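Local coordinates for MHC class I-like protein MILL2 (Mus musculus, PDB 6A97) that binds heparan sulfate proteoglycans on the surface of fibroblasts as a GPI-anchored member of the MHC class I family, at residues K240-R248 with Y260-V268. Numbering follows the deposited sequence.
With SO4 (sulfate ion), chain E.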
ATOM      1  N   LYS A 240       7.301  -8.299  -9.689  1.00 56.48           N
ATOM      2  CA  LYS A 240       6.517  -7.250 -10.333  1.00 47.66           C
ATOM      3  C   LYS A 240       5.104  -7.179  -9.762  1.00 42.96           C
ATOM      4  O   LYS A 240       4.439  -8.202  -9.626  1.00 43.84           O
ATOM      5  CB  LYS A 240       6.463  -7.474 -11.846  1.00 56.77           C
ATOM      6  CG  LYS A 240       7.619  -6.844 -12.623  1.00 65.71           C
ATOM      7  CD  LYS A 240       8.974  -7.393 -12.211  1.00 65.81           C
ATOM      8  CE  LYS A 240      10.097  -6.715 -12.984  1.00 72.20           C
ATOM      9  NZ  LYS A 240      11.438  -7.191 -12.544  1.00 74.25           N
ATOM     10  N   PRO A 241       4.640  -5.965  -9.433  1.00 53.94           N
ATOM     11  CA  PRO A 241       3.309  -5.784  -8.844  1.00 54.48           C
ATOM     12  C   PRO A 241       2.195  -6.110  -9.833  1.00 53.47           C
ATOM     13  O   PRO A 241       2.170  -5.577 -10.943  1.00 53.00           O
ATOM     14  CB  PRO A 241       3.288  -4.298  -8.462  1.00 49.49           C
ATOM     15  CG  PRO A 241       4.294  -3.659  -9.346  1.00 57.10           C
ATOM     16  CD  PRO A 241       5.359  -4.689  -9.594  1.00 59.20           C
ATOM     17  N   VAL A 242       1.287  -6.993  -9.433  1.00 46.84           N
ATOM     18  CA  VAL A 242       0.173  -7.367 -10.295  1.00 50.58           C
ATOM     19  C   VAL A 242      -1.138  -6.849  -9.719  1.00 50.20           C
ATOM     20  O   VAL A 242      -2.118  -6.667 -10.439  1.00 57.00           O
ATOM     21  CB  VAL A 242       0.093  -8.892 -10.496  1.00 51.47           C
ATOM     22  CG1 VAL A 242       1.270  -9.371 -11.325  1.00 58.73           C
ATOM     23  CG2 VAL A 242       0.051  -9.608  -9.157  1.00 42.94           C
ATOM     24  N   GLN A 243      -1.144  -6.613  -8.413  1.00 46.71           N
ATOM     25  CA  GLN A 243      -2.254  -5.945  -7.750  1.00 46.67           C
ATOM     26  C   GLN A 243      -1.708  -5.183  -6.554  1.00 51.97           C
ATOM     27  O   GLN A 243      -0.872  -5.697  -5.809  1.00 49.23           O
ATOM     28  CB  GLN A 243      -3.332  -6.941  -7.316  1.00 44.08           C
ATOM     29  CG  GLN A 243      -4.546  -6.306  -6.636  1.00 47.22           C
ATOM     30  CD  GLN A 243      -5.287  -5.324  -7.537  1.00 51.43           C
ATOM     31  OE1 GLN A 243      -4.918  -4.152  -7.643  1.00 52.67           O
ATOM     32  NE2 GLN A 243      -6.338  -5.804  -8.193  1.00 43.49           N
ATOM     33  N   GLN A 244      -2.173  -3.951  -6.388  1.00 51.37           N
ATOM     34  CA  GLN A 244      -1.689  -3.079  -5.330  1.00 55.12           C
ATOM     35  C   GLN A 244      -2.856  -2.318  -4.714  1.00 51.51           C
ATOM     36  O   GLN A 244      -3.723  -1.817  -5.426  1.00 55.76           O
ATOM     37  CB  GLN A 244      -0.636  -2.108  -5.881  1.00 49.41           C
ATOM     38  CG  GLN A 244       0.149  -1.322  -4.833  1.00 56.84           C
ATOM     39  CD  GLN A 244      -0.630  -0.152  -4.251  1.00 68.74           C
ATOM     40  OE1 GLN A 244      -1.518   0.402  -4.901  1.00 76.56           O
ATOM     41  NE2 GLN A 244      -0.297   0.228  -3.023  1.00 65.59           N
ATOM     42  N   LYS A 245      -2.878  -2.240  -3.389  1.00 41.34           N
ATOM     43  CA  LYS A 245      -3.884  -1.444  -2.699  1.00 48.62           C
ATOM     44  C   LYS A 245      -3.280  -0.680  -1.531  1.00 48.00           C
ATOM     45  O   LYS A 245      -2.567  -1.247  -0.700  1.00 45.90           O
ATOM     46  CB  LYS A 245      -5.033  -2.329  -2.209  1.00 54.90           C
ATOM     47  CG  LYS A 245      -6.134  -2.535  -3.238  1.00 64.97           C
ATOM     48  CD  LYS A 245      -7.045  -3.691  -2.861  1.00 71.38           C
ATOM     49  CE  LYS A 245      -8.026  -4.012  -3.979  1.00 76.51           C
ATOM     50  NZ  LYS A 245      -9.315  -3.279  -3.803  1.00 84.36           N
ATOM     51  N   THR A 246      -3.560   0.616  -1.490  1.00 49.09           N
ATOM     52  CA  THR A 246      -3.183   1.457  -0.363  1.00 55.55           C
ATOM     53  C   THR A 246      -4.400   1.687   0.525  1.00 56.26           C
ATOM     54  O   THR A 246      -5.433   2.173   0.065  1.00 51.81           O
ATOM     55  CB  THR A 246      -2.612   2.810  -0.829  1.00 55.38           C
ATOM     56  OG1 THR A 246      -1.423   2.586  -1.596  1.00 58.51           O
ATOM     57  CG2 THR A 246      -2.283   3.698   0.365  1.00 52.76           C
ATOM     58  N   PHE A 247      -4.283   1.325   1.796  1.00 58.67           N
ATOM     59  CA  PHE A 247      -5.401   1.462   2.716  1.00 54.97           C
ATOM     60  C   PHE A 247      -5.239   2.704   3.579  1.00 58.79           C
ATOM     61  O   PHE A 247      -4.145   3.002   4.062  1.00 57.24           O
ATOM     62  CB  PHE A 247      -5.534   0.211   3.590  1.00 41.92           C
ATOM     63  CG  PHE A 247      -5.800  -1.042   2.807  1.00 40.74           C
ATOM     64  CD1 PHE A 247      -4.749  -1.797   2.306  1.00 41.97           C
ATOM     65  CD2 PHE A 247      -7.098  -1.456   2.556  1.00 41.26           C
ATOM     66  CE1 PHE A 247      -4.992  -2.950   1.576  1.00 40.30           C
ATOM     67  CE2 PHE A 247      -7.347  -2.607   1.827  1.00 41.76           C
ATOM     68  CZ  PHE A 247      -6.292  -3.355   1.336  1.00 40.87           C
ATOM     69  N   ARG A 248      -6.337   3.429   3.760  1.00 58.33           N
ATOM     70  CA  ARG A 248      -6.326   4.646   4.557  1.00 60.55           C
ATOM     71  C   ARG A 248      -7.490   4.647   5.542  1.00 59.40           C
ATOM     72  O   ARG A 248      -8.220   3.660   5.651  1.00 61.10           O
ATOM     73  CB  ARG A 248      -6.379   5.881   3.654  1.00 58.22           C
ATOM     74  CG  ARG A 248      -5.122   6.075   2.818  1.00 66.13           C
ATOM     75  CD  ARG A 248      -5.225   7.294   1.916  1.00 72.81           C
ATOM     76  NE  ARG A 248      -4.034   7.455   1.083  1.00 74.66           N
ATOM     77  CZ  ARG A 248      -3.917   6.981  -0.155  1.00 76.27           C
ATOM     78  NH1 ARG A 248      -4.919   6.314  -0.712  1.00 71.72           N
ATOM     79  NH2 ARG A 248      -2.798   7.177  -0.839  1.00 82.38           N
ATOM     80  N   TYR A 260      -6.245  -2.628  13.310  1.00 44.03           N
ATOM     81  CA  TYR A 260      -6.834  -2.645  11.982  1.00 42.33           C
ATOM     82  C   TYR A 260      -6.279  -3.761  11.116  1.00 39.97           C
ATOM     83  O   TYR A 260      -5.223  -4.320  11.397  1.00 39.05           O
ATOM     84  CB  TYR A 260      -6.631  -1.280  11.328  1.00 42.19           C
ATOM     85  CG  TYR A 260      -7.283  -0.212  12.163  1.00 42.23           C
ATOM     86  CD1 TYR A 260      -8.635   0.072  12.016  1.00 42.45           C
ATOM     87  CD2 TYR A 260      -6.570   0.466  13.145  1.00 47.49           C
ATOM     88  CE1 TYR A 260      -9.252   1.022  12.801  1.00 51.40           C
ATOM     89  CE2 TYR A 260      -7.183   1.421  13.937  1.00 52.17           C
ATOM     90  CZ  TYR A 260      -8.525   1.692  13.760  1.00 55.30           C
ATOM     91  OH  TYR A 260      -9.152   2.637  14.539  1.00 62.41           O
ATOM     92  N   GLN A 261      -7.018  -4.098  10.070  1.00 40.19           N
ATOM     93  CA  GLN A 261      -6.576  -5.141   9.169  1.00 40.65           C
ATOM     94  C   GLN A 261      -6.919  -4.779   7.734  1.00 43.99           C
ATOM     95  O   GLN A 261      -7.665  -3.827   7.480  1.00 37.84           O
ATOM     96  CB  GLN A 261      -7.189  -6.488   9.558  1.00 35.99           C
ATOM     97  CG  GLN A 261      -8.692  -6.577   9.440  1.00 40.90           C
ATOM     98  CD  GLN A 261      -9.196  -7.960   9.805  1.00 46.16           C
ATOM     99  OE1 GLN A 261      -9.410  -8.810   8.935  1.00 42.81           O
ATOM    100  NE2 GLN A 261      -9.368  -8.202  11.103  1.00 40.19           N
ATOM    101  N   ALA A 262      -6.354  -5.536   6.800  1.00 39.28           N
ATOM    102  CA  ALA A 262      -6.537  -5.266   5.377  1.00 38.56           C
ATOM    103  C   ALA A 262      -6.528  -6.563   4.577  1.00 38.62           C
ATOM    104  O   ALA A 262      -6.125  -7.614   5.079  1.00 40.64           O
ATOM    105  CB  ALA A 262      -5.461  -4.317   4.876  1.00 41.60           C
ATOM    106  N   ARG A 263      -6.967  -6.487   3.327  1.00 38.38           N
ATOM    107  CA  ARG A 263      -7.149  -7.688   2.522  1.00 43.34           C
ATOM    108  C   ARG A 263      -7.037  -7.374   1.032  1.00 42.98           C
ATOM    109  O   ARG A 263      -7.559  -6.361   0.566  1.00 40.62           O
ATOM    110  CB  ARG A 263      -8.507  -8.320   2.841  1.00 43.81           C
ATOM    111  CG  ARG A 263      -9.026  -9.308   1.814  1.00 61.68           C
ATOM    112  CD  ARG A 263     -10.384  -9.856   2.236  1.00 70.76           C
ATOM    113  NE  ARG A 263     -11.371  -8.791   2.401  1.00 79.96           N
ATOM    114  CZ  ARG A 263     -12.526  -8.932   3.047  1.00 84.19           C
ATOM    115  NH1 ARG A 263     -12.847 -10.092   3.604  1.00 87.65           N
ATOM    116  NH2 ARG A 263     -13.362  -7.907   3.141  1.00 82.18           N
ATOM    117  N   VAL A 264      -6.322  -8.225   0.298  1.00 39.30           N
ATOM    118  CA  VAL A 264      -6.258  -8.139  -1.163  1.00 40.58           C
ATOM    119  C   VAL A 264      -6.246  -9.544  -1.739  1.00 39.89           C
ATOM    120  O   VAL A 264      -5.481 -10.400  -1.287  1.00 40.85           O
ATOM    121  CB  VAL A 264      -5.005  -7.379  -1.671  1.00 40.66           C
ATOM    122  CG1 VAL A 264      -5.042  -7.253  -3.183  1.00 45.48           C
ATOM    123  CG2 VAL A 264      -4.912  -6.002  -1.057  1.00 42.93           C
ATOM    124  N   SER A 265      -7.098  -9.785  -2.729  1.00 40.94           N
ATOM    125  CA  SER A 265      -7.150 -11.085  -3.383  1.00 44.29           C
ATOM    126  C   SER A 265      -6.850 -10.986  -4.873  1.00 46.56           C
ATOM    127  O   SER A 265      -7.061  -9.941  -5.487  1.00 45.44           O
ATOM    128  CB  SER A 265      -8.519 -11.736  -3.176  1.00 54.43           C
ATOM    129  OG  SER A 265      -8.701 -12.096  -1.819  1.00 62.44           O
ATOM    130  N   ILE A 266      -6.345 -12.082  -5.439  1.00 40.33           N
ATOM    131  CA  ILE A 266      -6.153 -12.217  -6.879  1.00 40.05           C
ATOM    132  C   ILE A 266      -6.543 -13.622  -7.304  1.00 45.24           C
ATOM    133  O   ILE A 266      -6.596 -14.532  -6.476  1.00 45.53           O
ATOM    134  CB  ILE A 266      -4.693 -11.957  -7.313  1.00 40.20           C
ATOM    135  CG1 ILE A 266      -3.741 -12.887  -6.555  1.00 46.16           C
ATOM    136  CG2 ILE A 266      -4.310 -10.492  -7.092  1.00 40.10           C
ATOM    137  CD1 ILE A 266      -2.294 -12.776  -6.991  1.00 52.61           C
ATOM    138  N   ARG A 267      -6.810 -13.798  -8.593  1.00 43.75           N
ATOM    139  CA  ARG A 267      -7.099 -15.119  -9.129  1.00 49.29           C
ATOM    140  C   ARG A 267      -5.983 -15.543 -10.067  1.00 50.42           C
ATOM    141  O   ARG A 267      -5.577 -14.787 -10.949  1.00 49.30           O
ATOM    142  CB  ARG A 267      -8.447 -15.135  -9.850  1.00 53.67           C
ATOM    143  CG  ARG A 267      -9.626 -14.980  -8.908  1.00 67.53           C
ATOM    144  CD  ARG A 267     -10.620 -13.967  -9.429  1.00 77.65           C
ATOM    145  NE  ARG A 267     -11.111 -13.110  -8.355  1.00 86.58           N
ATOM    146  CZ  ARG A 267     -10.465 -12.038  -7.905  1.00 85.58           C
ATOM    147  NH1 ARG A 267      -9.303 -11.689  -8.438  1.00 92.77           N
ATOM    148  NH2 ARG A 267     -10.981 -11.314  -6.924  1.00 78.88           N
ATOM    149  N   VAL A 268      -5.470 -16.749  -9.851  1.00 44.09           N
ATOM    150  CA  VAL A 268      -4.409 -17.285 -10.684  1.00 43.65           C
ATOM    151  C   VAL A 268      -4.821 -18.661 -11.158  1.00 49.09           C
ATOM    152  O   VAL A 268      -5.841 -19.192 -10.717  1.00 56.53           O
ATOM    153  CB  VAL A 268      -3.070 -17.368  -9.925  1.00 43.97           C
ATOM    154  CG1 VAL A 268      -2.752 -16.033  -9.285  1.00 41.56           C
ATOM    155  CG2 VAL A 268      -3.117 -18.468  -8.869  1.00 44.21           C
TER
HETATM  156  S   SO4 E 301      -7.965 -10.689 -10.740  1.00 56.90           S
HETATM  157  O1  SO4 E 301      -6.818 -11.186  -9.988  1.00 55.63           O
HETATM  158  O2  SO4 E 301      -7.507 -10.092 -11.990  1.00 53.07           O
HETATM  159  O3  SO4 E 301      -8.669  -9.675  -9.963  1.00 53.22           O
HETATM  160  O4  SO4 E 301      -8.864 -11.799 -11.022  1.00 52.74           O
HETATM  161  O   HOH W   1      -7.368  -8.258  -7.934  1.00 51.90           O
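Water 1 bridges Gln-243 and Ser-265 and also reaches a bound sulfate. It accepts from NE2 of Gln-243 at 2.7 Å and donates to the carbonyl O of Ser-265 at 3.0 Å. Its other hydrogen goes to sulfate O3. The backbone N of Arg-267 holds sulfate O1 with a nearly straight bond (3.0 Å, 165°). The ion probably comes from the crystallisation liquor, and backbone N atoms of Arg-61 and Glu-62 of a second copy of this protein also bind it.

No direct hydrogen bond joins the two strands; apart from the water bridge, they meet mainly through side chains. Gln-243 has CG anti to its backbone N (chi1 -179°), which lays CG against Val-264 CG1 at 3.6 Å. Its CB rests on Ile-266 CG2. OE1 also accepts the N-H of Gln-244 on a lone pair, in a bent bond, so both ends of the amide have a partner. The two methyls of Val-264 share the work: CG1 meets Gln-243, while CG2 touches Lys-245 CD at 3.6 Å and lies in plane at the edge of the Phe-247 ring. Ala-262 CB sits over the centre of one face of that ring, a CH-pi contact 3.6 Å from the centroid.

The axes of 243-247 and 260-268 run antiparallel at 164° and come within 8.1 Å, but the strands belong to facing sheets of the C1-set immunoglobulin sandwich. Strand 240-247 is an outer strand, hydrogen-bonded to 231-237, with a classic beta bulge where Val-242 and Gln-243 both face Trp-235. Strand 260-268 lies between 217-226 and 253-254.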